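Local structure of type I site-specific restriction-modification system, R (Restriction) subunit (Vibrio vulnificus, 3H1T) at residues 357-362 with 568-573; 205-210 with 537-542; 80-85 with 166-171; 186-191 with 219-224; 413-418 with 524-529. The protein is the N-terminal part of a probable motor and DNA-cutting subunit of a type I restriction enzyme, which probably uses ATP to translocate DNA. All coordinates share one frame; numbering follows the deposited sequence.

Contact 1: 357-362 with 568-573; sequences IYTYSL and PDFDGY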
# COMPACT_ATOMS: atom_id res chain seq x y z
N ILE A 357 11.76 5.69 -4.79
CA ILE A 357 11.55 5.91 -6.22
C ILE A 357 10.06 6.13 -6.49
O ILE A 357 9.65 6.62 -7.54
CB ILE A 357 12.12 4.71 -7.05
CG1 ILE A 357 11.54 3.38 -6.58
CG2 ILE A 357 13.62 4.66 -6.87
CD1 ILE A 357 10.20 3.06 -7.13
N TYR A 358 9.26 5.77 -5.49
CA TYR A 358 7.81 5.93 -5.53
C TYR A 358 7.22 5.77 -4.14
O TYR A 358 7.71 4.98 -3.32
CB TYR A 358 7.19 4.90 -6.48
CG TYR A 358 5.71 5.07 -6.68
CD1 TYR A 358 5.19 6.25 -7.20
CD2 TYR A 358 4.82 4.06 -6.33
CE1 TYR A 358 3.81 6.42 -7.38
CE2 TYR A 358 3.44 4.21 -6.51
CZ TYR A 358 2.94 5.39 -7.03
OH TYR A 358 1.59 5.54 -7.23
N THR A 359 6.17 6.54 -3.87
CA THR A 359 5.46 6.49 -2.60
C THR A 359 3.96 6.41 -2.85
O THR A 359 3.40 7.26 -3.55
CB THR A 359 5.69 7.75 -1.73
OG1 THR A 359 7.06 7.83 -1.32
CG2 THR A 359 4.80 7.70 -0.49
N TYR A 360 3.30 5.40 -2.30
CA TYR A 360 1.85 5.27 -2.41
C TYR A 360 1.37 5.32 -0.97
O TYR A 360 1.46 4.32 -0.26
CB TYR A 360 1.43 3.95 -3.06
CG TYR A 360 -0.05 3.92 -3.41
CD1 TYR A 360 -0.58 4.77 -4.38
CD2 TYR A 360 -0.94 3.11 -2.70
CE1 TYR A 360 -1.96 4.81 -4.65
CE2 TYR A 360 -2.31 3.14 -2.96
CZ TYR A 360 -2.82 3.99 -3.94
OH TYR A 360 -4.17 4.04 -4.18
N SER A 361 0.85 6.47 -0.55
CA SER A 361 0.40 6.68 0.82
C SER A 361 -0.96 6.10 1.19
O SER A 361 -1.66 5.54 0.36
CB SER A 361 0.39 8.17 1.15
OG SER A 361 -0.64 8.86 0.47
N LEU A 362 -1.29 6.25 2.47
CA LEU A 362 -2.57 5.80 2.98
C LEU A 362 -3.59 6.78 2.43
O LEU A 362 -4.71 6.43 2.08
CB LEU A 362 -2.56 5.84 4.52
CG LEU A 362 -3.89 5.64 5.24
CD1 LEU A 362 -4.57 4.39 4.73
CD2 LEU A 362 -3.65 5.53 6.74
N PRO A 568 -1.08 13.94 8.53
CA PRO A 568 -1.98 14.23 7.40
C PRO A 568 -1.36 14.02 6.02
O PRO A 568 -2.06 13.67 5.06
CB PRO A 568 -2.37 15.69 7.65
CG PRO A 568 -2.19 15.84 9.14
CD PRO A 568 -0.89 15.15 9.35
N ASP A 569 -0.06 14.23 5.91
CA ASP A 569 0.61 14.06 4.63
C ASP A 569 0.53 12.63 4.13
O ASP A 569 0.21 12.39 2.98
CB ASP A 569 2.07 14.51 4.72
CG ASP A 569 2.21 16.01 4.89
OD1 ASP A 569 1.23 16.72 4.60
OD2 ASP A 569 3.29 16.48 5.30
N PHE A 570 0.80 11.67 5.01
CA PHE A 570 0.74 10.27 4.62
C PHE A 570 -0.64 9.66 4.84
O PHE A 570 -1.08 8.81 4.06
CB PHE A 570 1.79 9.46 5.39
CG PHE A 570 2.03 8.09 4.81
CD1 PHE A 570 2.85 7.93 3.70
CD2 PHE A 570 1.42 6.98 5.36
CE1 PHE A 570 3.05 6.69 3.14
CE2 PHE A 570 1.62 5.72 4.81
CZ PHE A 570 2.44 5.58 3.70
N ASP A 571 -1.34 10.09 5.89
CA ASP A 571 -2.65 9.52 6.20
C ASP A 571 -3.86 10.35 5.80
O ASP A 571 -4.96 9.80 5.72
CB ASP A 571 -2.79 9.23 7.70
CG ASP A 571 -1.51 8.73 8.33
OD1 ASP A 571 -0.74 8.02 7.64
OD2 ASP A 571 -1.30 9.03 9.53
N GLY A 572 -3.68 11.64 5.54
CA GLY A 572 -4.82 12.47 5.23
C GLY A 572 -5.51 12.69 6.57
O GLY A 572 -4.99 12.24 7.59
N TYR A 573 -6.65 13.38 6.60
CA TYR A 573 -7.36 13.62 7.86
C TYR A 573 -8.46 12.59 8.01
O TYR A 573 -8.91 12.00 7.02
CB TYR A 573 -7.98 15.04 7.89
CG TYR A 573 -6.96 16.16 7.81
CD1 TYR A 573 -6.56 16.68 6.58
CD2 TYR A 573 -6.36 16.66 8.96
CE1 TYR A 573 -5.58 17.68 6.50
CE2 TYR A 573 -5.37 17.65 8.89
CZ TYR A 573 -4.99 18.15 7.65
OH TYR A 573 -4.00 19.10 7.58
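Phe570 sends its ring across to Ser361 because its CG lies anti to the backbone N (chi1 -165°), and Ser361 presents CB to that ring while OG sits between its own N and carbonyl carbon (chi1 71°). Ser361 CB stands over the ring face, 3.9 Å from the Phe570 centroid and nearer the rim than the centre, a CH-pi contact. Ser361 CA and the backbone N of Leu362 lie over the same face. Thr359 CG2 reaches the ring edge instead, 4.2 Å from Phe570 CE1. That same N of Leu362 also reaches the main chain: Leu362 N is 3.0 Å from Phe570 O, but the angle at the hydrogen is only 121°, so the bond is weak. Leu362 CD2 then packs against Asp571 CB at 3.9 Å, next to a carboxylate whose OD1 is in a salt bridge with Lys534. Ser361 OG is turned to another task, accepting from Gln364 N as the N-cap of helix 362-368. Strand 358-360 is the edge of the parallel sheet, whereas helix 568-571 comes just before strand 576-582 of the next sheet. The contact therefore lies where the two RecA-like domains of a superfamily 2 helicase core meet.

Contact 2: 205-210 with 537-542; sequences MATGTG and VGRGTR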
# COMPACT_ATOMS: atom_id res chain seq x y z
N MSE A 205 5.09 1.95 0.34
CA MSE A 205 3.71 1.65 0.03
C MSE A 205 2.96 1.38 1.33
O MSE A 205 3.42 0.60 2.16
CB MSE A 205 3.61 0.42 -0.88
CG MSE A 205 4.04 0.63 -2.34
SE MSE A 205 3.95 -1.04 -3.37
CE MSE A 205 2.12 -0.95 -3.92
N ALA A 206 1.81 2.02 1.50
CA ALA A 206 1.01 1.82 2.70
C ALA A 206 0.63 0.34 2.79
O ALA A 206 0.41 -0.33 1.78
CB ALA A 206 -0.24 2.67 2.62
N THR A 207 0.59 -0.18 4.01
CA THR A 207 0.26 -1.58 4.21
C THR A 207 -1.10 -1.94 3.60
O THR A 207 -2.08 -1.20 3.75
CB THR A 207 0.27 -1.93 5.72
OG1 THR A 207 -0.35 -3.20 5.92
CG2 THR A 207 -0.46 -0.89 6.52
N GLY A 208 -1.14 -3.07 2.91
CA GLY A 208 -2.38 -3.50 2.30
C GLY A 208 -2.59 -2.97 0.90
O GLY A 208 -3.71 -2.98 0.39
N THR A 209 -1.53 -2.52 0.25
CA THR A 209 -1.67 -2.00 -1.10
C THR A 209 -1.06 -2.87 -2.19
O THR A 209 -1.16 -2.54 -3.37
CB THR A 209 -1.10 -0.55 -1.20
OG1 THR A 209 0.24 -0.50 -0.69
CG2 THR A 209 -1.96 0.39 -0.40
N GLY A 210 -0.43 -3.98 -1.82
CA GLY A 210 0.14 -4.88 -2.81
C GLY A 210 1.64 -4.94 -2.99
O GLY A 210 2.13 -5.15 -4.11
N VAL A 537 -2.66 1.12 13.07
CA VAL A 537 -3.73 1.71 12.27
C VAL A 537 -4.00 0.93 10.97
O VAL A 537 -5.13 0.86 10.49
CB VAL A 537 -3.42 3.20 11.95
CG1 VAL A 537 -4.45 3.79 11.02
CG2 VAL A 537 -3.40 4.00 13.24
N GLY A 538 -2.95 0.31 10.43
CA GLY A 538 -3.09 -0.47 9.21
C GLY A 538 -3.78 -1.80 9.42
O GLY A 538 -3.93 -2.58 8.47
N ARG A 539 -4.20 -2.09 10.64
CA ARG A 539 -4.89 -3.35 10.89
C ARG A 539 -6.30 -3.25 10.36
O ARG A 539 -6.94 -4.27 10.05
CB ARG A 539 -4.96 -3.66 12.39
CG ARG A 539 -3.66 -4.11 13.03
CD ARG A 539 -2.93 -5.09 12.14
NE ARG A 539 -1.89 -4.41 11.37
CZ ARG A 539 -1.24 -4.93 10.34
NH1 ARG A 539 -1.52 -6.16 9.92
NH2 ARG A 539 -0.31 -4.23 9.71
N GLY A 540 -6.80 -2.03 10.25
CA GLY A 540 -8.15 -1.85 9.77
C GLY A 540 -8.38 -1.18 8.44
O GLY A 540 -9.52 -1.03 8.03
N THR A 541 -7.32 -0.78 7.74
CA THR A 541 -7.46 -0.08 6.46
C THR A 541 -7.84 -0.93 5.26
O THR A 541 -8.09 -0.40 4.18
CB THR A 541 -6.18 0.68 6.08
OG1 THR A 541 -5.10 -0.25 5.97
CG2 THR A 541 -5.84 1.74 7.13
N ARG A 542 -7.87 -2.25 5.42
CA ARG A 542 -8.21 -3.14 4.33
C ARG A 542 -9.72 -3.08 4.01
O ARG A 542 -10.55 -3.03 4.92
CB ARG A 542 -7.80 -4.56 4.71
CG ARG A 542 -7.62 -5.50 3.55
CD ARG A 542 -6.16 -5.56 3.12
NE ARG A 542 -5.77 -6.90 2.69
CZ ARG A 542 -6.26 -7.52 1.62
NH1 ARG A 542 -7.18 -6.92 0.86
NH2 ARG A 542 -5.85 -8.74 1.31
O HOH W 1 -2.76 0.91 5.37
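Thr207 of the P-loop (Walker A, helicase motif I) meets Gly538 of the other RecA-like domain, in the GRGTR sequence that matches motif VI of superfamily 2 helicases. The two loops face each other across the interdomain cleft, where such enzymes bind ATP. The closest direct touch is apolar: Thr207 CG2 lies 3.8 Å from Gly538 CA. With OG1 anti to the backbone N (chi1 167°), CG2 takes the place between N and the carbonyl carbon, and glycine, with no side chain, lets the methyl come up to the main chain. At the rim of the patch a looser carbon contact brings Gly208 CA to Arg542 CD at 4.4 Å. Gly208 has positive phi at the third position of a type II turn running from Ala206 to Thr209.

No polar pair bonds directly. Thr207 OG1 stands 3.9 Å from Arg539 NH2, too far for a hydrogen bond, and the two side chains cross at about a right angle; Arg539 folds back through bends at chi2 and chi3, and its NE is held by Gln535 O. Direct hydrogen bonds between the loops are absent, and water does the joining. One water sits between the main chain of Thr207 and the side chain of Thr541, donating to Thr207 O at 2.7 Å and lying equally close, 2.7 Å, to Thr541 OG1.

Contact 3: 80-85 with 166-171; sequences LKYTRD and TLLSPY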
# COMPACT_ATOMS: atom_id res chain seq x y z
N LEU A 80 -2.36 6.28 -23.61
CA LEU A 80 -1.63 5.77 -24.76
C LEU A 80 -0.61 4.78 -24.26
O LEU A 80 0.30 5.14 -23.53
CB LEU A 80 -0.96 6.93 -25.49
CG LEU A 80 -1.91 8.05 -25.89
CD1 LEU A 80 -1.14 9.10 -26.65
CD2 LEU A 80 -3.04 7.54 -26.75
N LYS A 81 -0.77 3.52 -24.64
CA LYS A 81 0.16 2.49 -24.20
C LYS A 81 1.14 2.14 -25.29
O LYS A 81 0.75 1.85 -26.43
CB LYS A 81 -0.62 1.23 -23.74
CG LYS A 81 -1.63 1.51 -22.63
CD LYS A 81 -1.96 0.29 -21.79
CE LYS A 81 -2.84 -0.71 -22.51
NZ LYS A 81 -3.55 -1.56 -21.51
N TYR A 82 2.43 2.20 -24.97
CA TYR A 82 3.45 1.86 -25.95
C TYR A 82 3.32 0.36 -26.20
O TYR A 82 3.39 -0.12 -27.33
CB TYR A 82 4.84 2.15 -25.41
CG TYR A 82 5.88 1.70 -26.39
CD1 TYR A 82 5.96 2.27 -27.66
CD2 TYR A 82 6.79 0.70 -26.06
CE1 TYR A 82 6.91 1.85 -28.58
CE2 TYR A 82 7.74 0.27 -26.97
CZ TYR A 82 7.80 0.85 -28.22
OH TYR A 82 8.75 0.43 -29.12
N THR A 83 3.13 -0.35 -25.10
CA THR A 83 2.96 -1.79 -25.09
C THR A 83 1.75 -2.06 -24.20
O THR A 83 1.22 -1.14 -23.57
CB THR A 83 4.25 -2.44 -24.56
OG1 THR A 83 5.02 -2.90 -25.68
CG2 THR A 83 3.97 -3.59 -23.65
N ARG A 84 1.29 -3.31 -24.19
CA ARG A 84 0.13 -3.68 -23.40
C ARG A 84 0.42 -3.40 -21.94
O ARG A 84 -0.40 -2.79 -21.25
CB ARG A 84 -0.21 -5.17 -23.59
CG ARG A 84 -1.57 -5.55 -22.99
CD ARG A 84 -1.47 -6.72 -22.03
NE ARG A 84 -1.43 -8.02 -22.69
CZ ARG A 84 -0.96 -9.12 -22.11
NH1 ARG A 84 -0.49 -9.03 -20.87
NH2 ARG A 84 -0.96 -10.29 -22.73
N ASP A 85 1.59 -3.83 -21.48
CA ASP A 85 2.00 -3.64 -20.10
C ASP A 85 2.90 -2.43 -19.92
O ASP A 85 3.65 -2.36 -18.95
CB ASP A 85 2.74 -4.89 -19.60
CG ASP A 85 1.84 -6.10 -19.52
OD1 ASP A 85 0.68 -5.94 -19.09
OD2 ASP A 85 2.29 -7.22 -19.87
N THR A 166 14.13 -5.96 -21.46
CA THR A 166 13.86 -6.22 -20.07
C THR A 166 12.86 -5.16 -19.66
O THR A 166 11.85 -5.46 -19.00
CB THR A 166 15.12 -6.11 -19.21
OG1 THR A 166 16.14 -6.94 -19.77
CG2 THR A 166 14.82 -6.60 -17.79
N LEU A 167 13.10 -3.92 -20.09
CA LEU A 167 12.21 -2.82 -19.76
C LEU A 167 10.78 -3.12 -20.21
O LEU A 167 9.83 -2.73 -19.53
CB LEU A 167 12.67 -1.54 -20.44
CG LEU A 167 11.93 -0.28 -19.95
CD1 LEU A 167 12.58 0.17 -18.67
CD2 LEU A 167 12.00 0.84 -20.98
N LEU A 168 10.64 -3.83 -21.33
CA LEU A 168 9.32 -4.16 -21.86
C LEU A 168 8.87 -5.58 -21.56
O LEU A 168 7.79 -5.99 -21.99
CB LEU A 168 9.27 -3.93 -23.37
CG LEU A 168 9.61 -2.54 -23.92
CD1 LEU A 168 9.48 -2.56 -25.44
CD2 LEU A 168 8.69 -1.49 -23.31
N SER A 169 9.68 -6.33 -20.82
CA SER A 169 9.34 -7.71 -20.47
C SER A 169 7.92 -7.73 -19.88
O SER A 169 7.65 -7.02 -18.93
CB SER A 169 10.37 -8.24 -19.46
OG SER A 169 10.07 -9.56 -19.03
N PRO A 170 7.02 -8.54 -20.45
CA PRO A 170 5.62 -8.68 -20.03
C PRO A 170 5.37 -9.06 -18.58
O PRO A 170 6.17 -9.78 -17.97
CB PRO A 170 5.06 -9.73 -21.01
CG PRO A 170 5.91 -9.54 -22.25
CD PRO A 170 7.29 -9.41 -21.61
N TYR A 171 4.28 -8.56 -18.02
CA TYR A 171 3.89 -8.91 -16.66
C TYR A 171 3.39 -10.33 -16.81
O TYR A 171 3.30 -10.88 -17.91
CB TYR A 171 2.71 -8.07 -16.14
CG TYR A 171 2.97 -6.62 -15.85
CD1 TYR A 171 4.23 -6.18 -15.45
CD2 TYR A 171 1.94 -5.70 -15.93
CE1 TYR A 171 4.46 -4.83 -15.14
CE2 TYR A 171 2.15 -4.35 -15.63
CZ TYR A 171 3.41 -3.93 -15.24
OH TYR A 171 3.62 -2.59 -14.98
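Asp85 and Tyr171 make the tight, buried half of this contact. Asp85 CG lies beside its own backbone N (chi1 -66°), a setting that leads the carboxylate to Tyr171 N and CD2 as the two side chains slide past each other in opposite directions. Asp85 CB sits over the ring face, 4.1 Å from the Tyr171 centroid, with the carboxylate tilted 32° to the ring and OD1 only 3.4 Å from Tyr171 CD2. The backbone adds a good bond: Tyr171 N donates to Asp85 OD2 at 3.0 Å and 160°, arriving from above the carboxylate plane. OD1 has its own partner in His173 NE2, so both oxygens are engaged. Asp85 lies in the turn between strands 75-81 and 86-93 of the N-terminal mixed sheet, probably the PD-(D/E)XK-type nuclease domain of HsdR; Tyr82 and Thr83 form a classic beta bulge opposite Phe86 there. Segment 166-171 starts the connection onward to the motor domains. A second packing point is apolar: Leu168 crosses Tyr82 at about a right angle, its CD1 meeting the ring edge 3.7 Å from Tyr82 CE2. On the loose side, Thr83 OG1 comes no nearer to Leu168 CD1 than 4.5 Å, and exposed Pro170 brings its CA to 3.6 Å from Asp85 OD2.

Contact 4: 186-191 with 219-224; sequences AINRAV and SWKLWS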
# COMPACT_ATOMS: atom_id res chain seq x y z
N ALA A 186 5.34 1.54 -9.45
CA ALA A 186 6.34 0.94 -8.60
C ALA A 186 7.19 -0.06 -9.38
O ALA A 186 8.42 0.04 -9.42
CB ALA A 186 5.68 0.26 -7.42
N ILE A 187 6.53 -1.02 -10.01
CA ILE A 187 7.24 -2.04 -10.76
C ILE A 187 8.16 -1.51 -11.84
O ILE A 187 9.32 -1.91 -11.91
CB ILE A 187 6.24 -3.04 -11.40
CG1 ILE A 187 5.47 -3.77 -10.29
CG2 ILE A 187 6.99 -4.03 -12.27
CD1 ILE A 187 4.22 -4.45 -10.78
N ASN A 188 7.66 -0.61 -12.68
CA ASN A 188 8.45 -0.04 -13.76
C ASN A 188 9.64 0.81 -13.31
O ASN A 188 10.71 0.77 -13.93
CB ASN A 188 7.54 0.78 -14.68
CG ASN A 188 6.61 -0.09 -15.52
OD1 ASN A 188 6.45 -1.29 -15.27
ND2 ASN A 188 5.99 0.52 -16.52
N ARG A 189 9.47 1.58 -12.23
CA ARG A 189 10.57 2.41 -11.75
C ARG A 189 11.66 1.58 -11.11
O ARG A 189 12.82 2.00 -11.07
CB ARG A 189 10.07 3.45 -10.75
CG ARG A 189 9.10 4.42 -11.37
CD ARG A 189 8.94 5.65 -10.52
NE ARG A 189 8.00 6.57 -11.14
CZ ARG A 189 7.51 7.65 -10.54
NH1 ARG A 189 7.90 7.95 -9.30
NH2 ARG A 189 6.63 8.40 -11.16
N ALA A 190 11.28 0.42 -10.60
CA ALA A 190 12.23 -0.49 -9.96
C ALA A 190 13.08 -1.11 -11.06
O ALA A 190 14.31 -1.07 -11.00
CB ALA A 190 11.48 -1.57 -9.20
N VAL A 191 12.41 -1.67 -12.06
CA VAL A 191 13.07 -2.30 -13.20
C VAL A 191 13.96 -1.29 -13.91
O VAL A 191 15.06 -1.61 -14.36
CB VAL A 191 12.03 -2.83 -14.19
CG1 VAL A 191 12.72 -3.37 -15.44
CG2 VAL A 191 11.19 -3.89 -13.51
N SER A 219 10.44 -9.32 -10.23
CA SER A 219 11.16 -10.59 -10.37
C SER A 219 10.82 -11.25 -11.69
O SER A 219 11.71 -11.67 -12.43
CB SER A 219 10.78 -11.54 -9.23
OG SER A 219 10.83 -10.87 -7.98
N TRP A 220 9.53 -11.35 -12.00
CA TRP A 220 9.14 -11.99 -13.24
C TRP A 220 9.70 -11.23 -14.45
O TRP A 220 10.33 -11.83 -15.33
CB TRP A 220 7.61 -12.08 -13.32
CG TRP A 220 7.12 -12.82 -14.52
CD1 TRP A 220 6.61 -12.27 -15.66
CD2 TRP A 220 7.05 -14.24 -14.69
NE1 TRP A 220 6.24 -13.26 -16.53
CE2 TRP A 220 6.50 -14.48 -15.96
CE3 TRP A 220 7.42 -15.33 -13.89
CZ2 TRP A 220 6.28 -15.77 -16.46
CZ3 TRP A 220 7.20 -16.62 -14.39
CH2 TRP A 220 6.64 -16.82 -15.67
N LYS A 221 9.52 -9.91 -14.48
CA LYS A 221 10.02 -9.11 -15.60
C LYS A 221 11.51 -9.37 -15.85
O LYS A 221 11.90 -9.73 -16.96
CB LYS A 221 9.78 -7.61 -15.35
CG LYS A 221 8.38 -7.12 -15.74
CD LYS A 221 8.18 -5.63 -15.48
CE LYS A 221 9.03 -4.74 -16.39
NZ LYS A 221 8.59 -4.74 -17.81
N LEU A 222 12.34 -9.19 -14.82
CA LEU A 222 13.77 -9.40 -14.96
C LEU A 222 14.17 -10.86 -15.18
O LEU A 222 15.10 -11.13 -15.94
CB LEU A 222 14.49 -8.86 -13.73
CG LEU A 222 14.46 -7.34 -13.52
CD1 LEU A 222 14.63 -7.03 -12.05
CD2 LEU A 222 15.54 -6.70 -14.36
N TRP A 223 13.47 -11.79 -14.55
CA TRP A 223 13.79 -13.21 -14.69
C TRP A 223 13.55 -13.71 -16.12
O TRP A 223 14.48 -14.11 -16.83
CB TRP A 223 12.96 -14.05 -13.72
CG TRP A 223 13.28 -15.52 -13.76
CD1 TRP A 223 14.46 -16.12 -13.39
CD2 TRP A 223 12.41 -16.58 -14.17
NE1 TRP A 223 14.37 -17.48 -13.54
CE2 TRP A 223 13.12 -17.79 -14.02
CE3 TRP A 223 11.09 -16.62 -14.65
CZ2 TRP A 223 12.55 -19.03 -14.32
CZ3 TRP A 223 10.53 -17.86 -14.95
CH2 TRP A 223 11.26 -19.05 -14.79
N SER A 224 12.29 -13.70 -16.53
CA SER A 224 11.93 -14.16 -17.85
C SER A 224 12.73 -13.48 -18.96
O SER A 224 12.88 -14.05 -20.03
CB SER A 224 10.43 -13.94 -18.07
OG SER A 224 10.04 -12.64 -17.65
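Lys221 carries most of this contact, lying against Ile187 and Val191 of the facing helix. Its CB points toward segment 186-191 and is already 4.4 Å from Val191 CG2; the chain runs on extended through CG, with CD anti to CA (chi2 180°). CD makes the first close touch: it meets Ile187 CG2 at 3.8 Å and Val191 CG2 at 4.0 Å. There the chain bends (chi3 68°), and CE settles against both methyls of Val191, 3.7 Å from CG2 and 4.0 Å from CG1, the two side chains crossing at about a right angle. A second bend at chi4 turns NZ away from this apolar surface to the carbonyl oxygens of Ser169 and Leu167, which satisfy a buried ammonium group. Asn188 OD1 stays at 4.5 Å from Lys221 CE and is bonded instead to Tyr171 OH. Further along, Leu222 CD2 adds a loose touch on Val191 CG1 at 4.5 Å. The helix axes are 10.5 Å apart at their nearest and cross at -42°. Helix 181-195 leads into strand 200-205, and helix 211-224 follows it through the P-loop; the first also touches edge strand 358-360 through Ala186, the second strand 305-308 through Ser219 and Leu222.

Contact 5: 413-418 with 524-529; sequences ERVIAL and ARVVNS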
# COMPACT_ATOMS: atom_id res chain seq x y z
N GLU A 413 4.89 6.08 33.96
CA GLU A 413 3.65 6.23 34.72
C GLU A 413 2.51 6.12 33.72
O GLU A 413 1.34 5.92 34.09
CB GLU A 413 3.58 7.61 35.38
CG GLU A 413 2.37 7.81 36.31
CD GLU A 413 1.65 9.13 36.09
OE1 GLU A 413 0.92 9.26 35.07
OE2 GLU A 413 1.80 10.06 36.92
N ARG A 414 2.87 6.28 32.46
CA ARG A 414 1.91 6.22 31.37
C ARG A 414 1.31 4.82 31.36
O ARG A 414 0.09 4.66 31.28
CB ARG A 414 2.61 6.48 30.03
CG ARG A 414 1.72 7.18 29.05
CD ARG A 414 1.40 8.58 29.55
NE ARG A 414 2.11 9.60 28.78
CZ ARG A 414 1.76 9.97 27.55
NH1 ARG A 414 0.72 9.40 26.96
NH2 ARG A 414 2.46 10.90 26.91
N VAL A 415 2.18 3.82 31.46
CA VAL A 415 1.73 2.45 31.45
C VAL A 415 1.08 2.11 32.77
O VAL A 415 0.19 1.27 32.83
CB VAL A 415 2.91 1.49 31.19
CG1 VAL A 415 3.87 2.12 30.19
CG2 VAL A 415 3.59 1.15 32.47
N ILE A 416 1.49 2.78 33.84
CA ILE A 416 0.87 2.53 35.14
C ILE A 416 -0.62 2.85 35.02
O ILE A 416 -1.47 2.02 35.31
CB ILE A 416 1.47 3.43 36.24
CG1 ILE A 416 2.79 2.83 36.72
CG2 ILE A 416 0.48 3.56 37.42
CD1 ILE A 416 2.64 1.44 37.29
N ALA A 417 -0.91 4.08 34.60
CA ALA A 417 -2.27 4.54 34.44
C ALA A 417 -3.06 3.67 33.48
O ALA A 417 -4.23 3.38 33.73
CB ALA A 417 -2.26 5.99 33.94
N LEU A 418 -2.43 3.23 32.40
CA LEU A 418 -3.10 2.38 31.42
C LEU A 418 -3.55 1.04 31.99
O LEU A 418 -4.66 0.58 31.72
CB LEU A 418 -2.20 2.14 30.21
CG LEU A 418 -2.17 3.24 29.15
CD1 LEU A 418 -1.03 3.00 28.17
CD2 LEU A 418 -3.51 3.26 28.43
N ALA A 524 -4.68 0.74 23.76
CA ALA A 524 -4.62 0.73 25.22
C ALA A 524 -3.19 0.51 25.62
O ALA A 524 -2.89 -0.21 26.56
CB ALA A 524 -5.49 -0.39 25.78
N ARG A 525 -2.29 1.16 24.90
CA ARG A 525 -0.88 1.01 25.16
C ARG A 525 -0.09 2.23 24.76
O ARG A 525 -0.57 3.11 24.05
CB ARG A 525 -0.35 -0.18 24.37
CG ARG A 525 -0.27 0.09 22.89
CD ARG A 525 0.23 -1.11 22.16
NE ARG A 525 1.36 -1.69 22.86
CZ ARG A 525 2.48 -2.08 22.27
NH1 ARG A 525 2.61 -1.95 20.96
NH2 ARG A 525 3.46 -2.60 22.99
N VAL A 526 1.16 2.25 25.22
CA VAL A 526 2.07 3.32 24.91
C VAL A 526 2.70 2.94 23.58
O VAL A 526 3.37 1.92 23.47
CB VAL A 526 3.22 3.42 25.96
CG1 VAL A 526 4.25 4.45 25.52
CG2 VAL A 526 2.65 3.78 27.32
N VAL A 527 2.42 3.74 22.55
CA VAL A 527 3.02 3.50 21.25
C VAL A 527 4.33 4.28 21.31
O VAL A 527 4.33 5.49 21.56
CB VAL A 527 2.14 4.04 20.12
CG1 VAL A 527 2.88 3.97 18.80
CG2 VAL A 527 0.86 3.25 20.04
N ASN A 528 5.45 3.60 21.12
CA ASN A 528 6.72 4.29 21.21
C ASN A 528 7.36 4.70 19.90
O ASN A 528 8.47 5.24 19.90
CB ASN A 528 7.73 3.48 22.04
CG ASN A 528 8.75 4.37 22.77
OD1 ASN A 528 9.75 4.82 22.18
ND2 ASN A 528 8.48 4.64 24.04
N SER A 529 6.68 4.47 18.78
CA SER A 529 7.24 4.87 17.48
C SER A 529 6.19 5.08 16.38
O SER A 529 5.11 4.50 16.41
CB SER A 529 8.29 3.85 17.01
OG SER A 529 7.71 2.72 16.38
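Val526 pushes one methyl, CG2, into the side of helix 412-420, where Val415, Arg414 and Leu418 receive it. The branch is placed by chi1 of 174°, which sets CG1 anti to the backbone N and leaves CG2 beside that N. Val415 approaches obliquely, and the two valines meet methyl to methyl, Val415 CG1 to Val526 CG2 at 3.5 Å, a close apolar contact. Arg414 lies at about a right angle to Val526 and offers only the root of its chain, with CB 3.8 Å from Val526 CG2. After that the arginine bends at chi2 and chi3, and its guanidinium bonds through NH1 to Ser560 OG.

Leu418, one turn on from Arg414, points at the backbone of the loop. Its CD1 rests 3.6 Å from Arg525 CA and also reaches Val526 CG2 at 3.9 Å, while CD2 covers the carbonyl carbon of Ala524, also at 3.9 Å. The leucine thus lays its two methyls over the main chain of Ala524 and Arg525. Arg525 directs its own side chain away from the helix, to a salt bridge with Glu532 and a hydrogen bond with Gln507, so what the helix meets of it is main chain. No hydrogen bond joins the two segments. Val447, in the loop after strand 441-446, touches both Val415 and Leu418 and extends the apolar patch. Here a helix of the second RecA-like domain packs on the loop that leaves parallel strand 518-524 for helix 530-537, which runs into helicase motif VI.

Contacts 1 and 2 sit near the centre of the chain and both join the two RecA-like domains, contact 1 buried around an aromatic ring, contact 2 nearer the surface and bridged by water. They touch directly, Tyr360 O lying 2.9 Å from Ala206 N. Contact 4 is a buried helix pair inside the first RecA-like domain and is tied to neighbouring contact 3 through Lys221, which bonds to main-chain oxygens of segment 166-171. Contact 3 is partly buried and ties the N-terminal domain to its linker through a charged side chain and an apolar Tyr-Leu contact. Contact 5, purely apolar, belongs to the second RecA-like domain, its centre about 50 Å from that of contact 3.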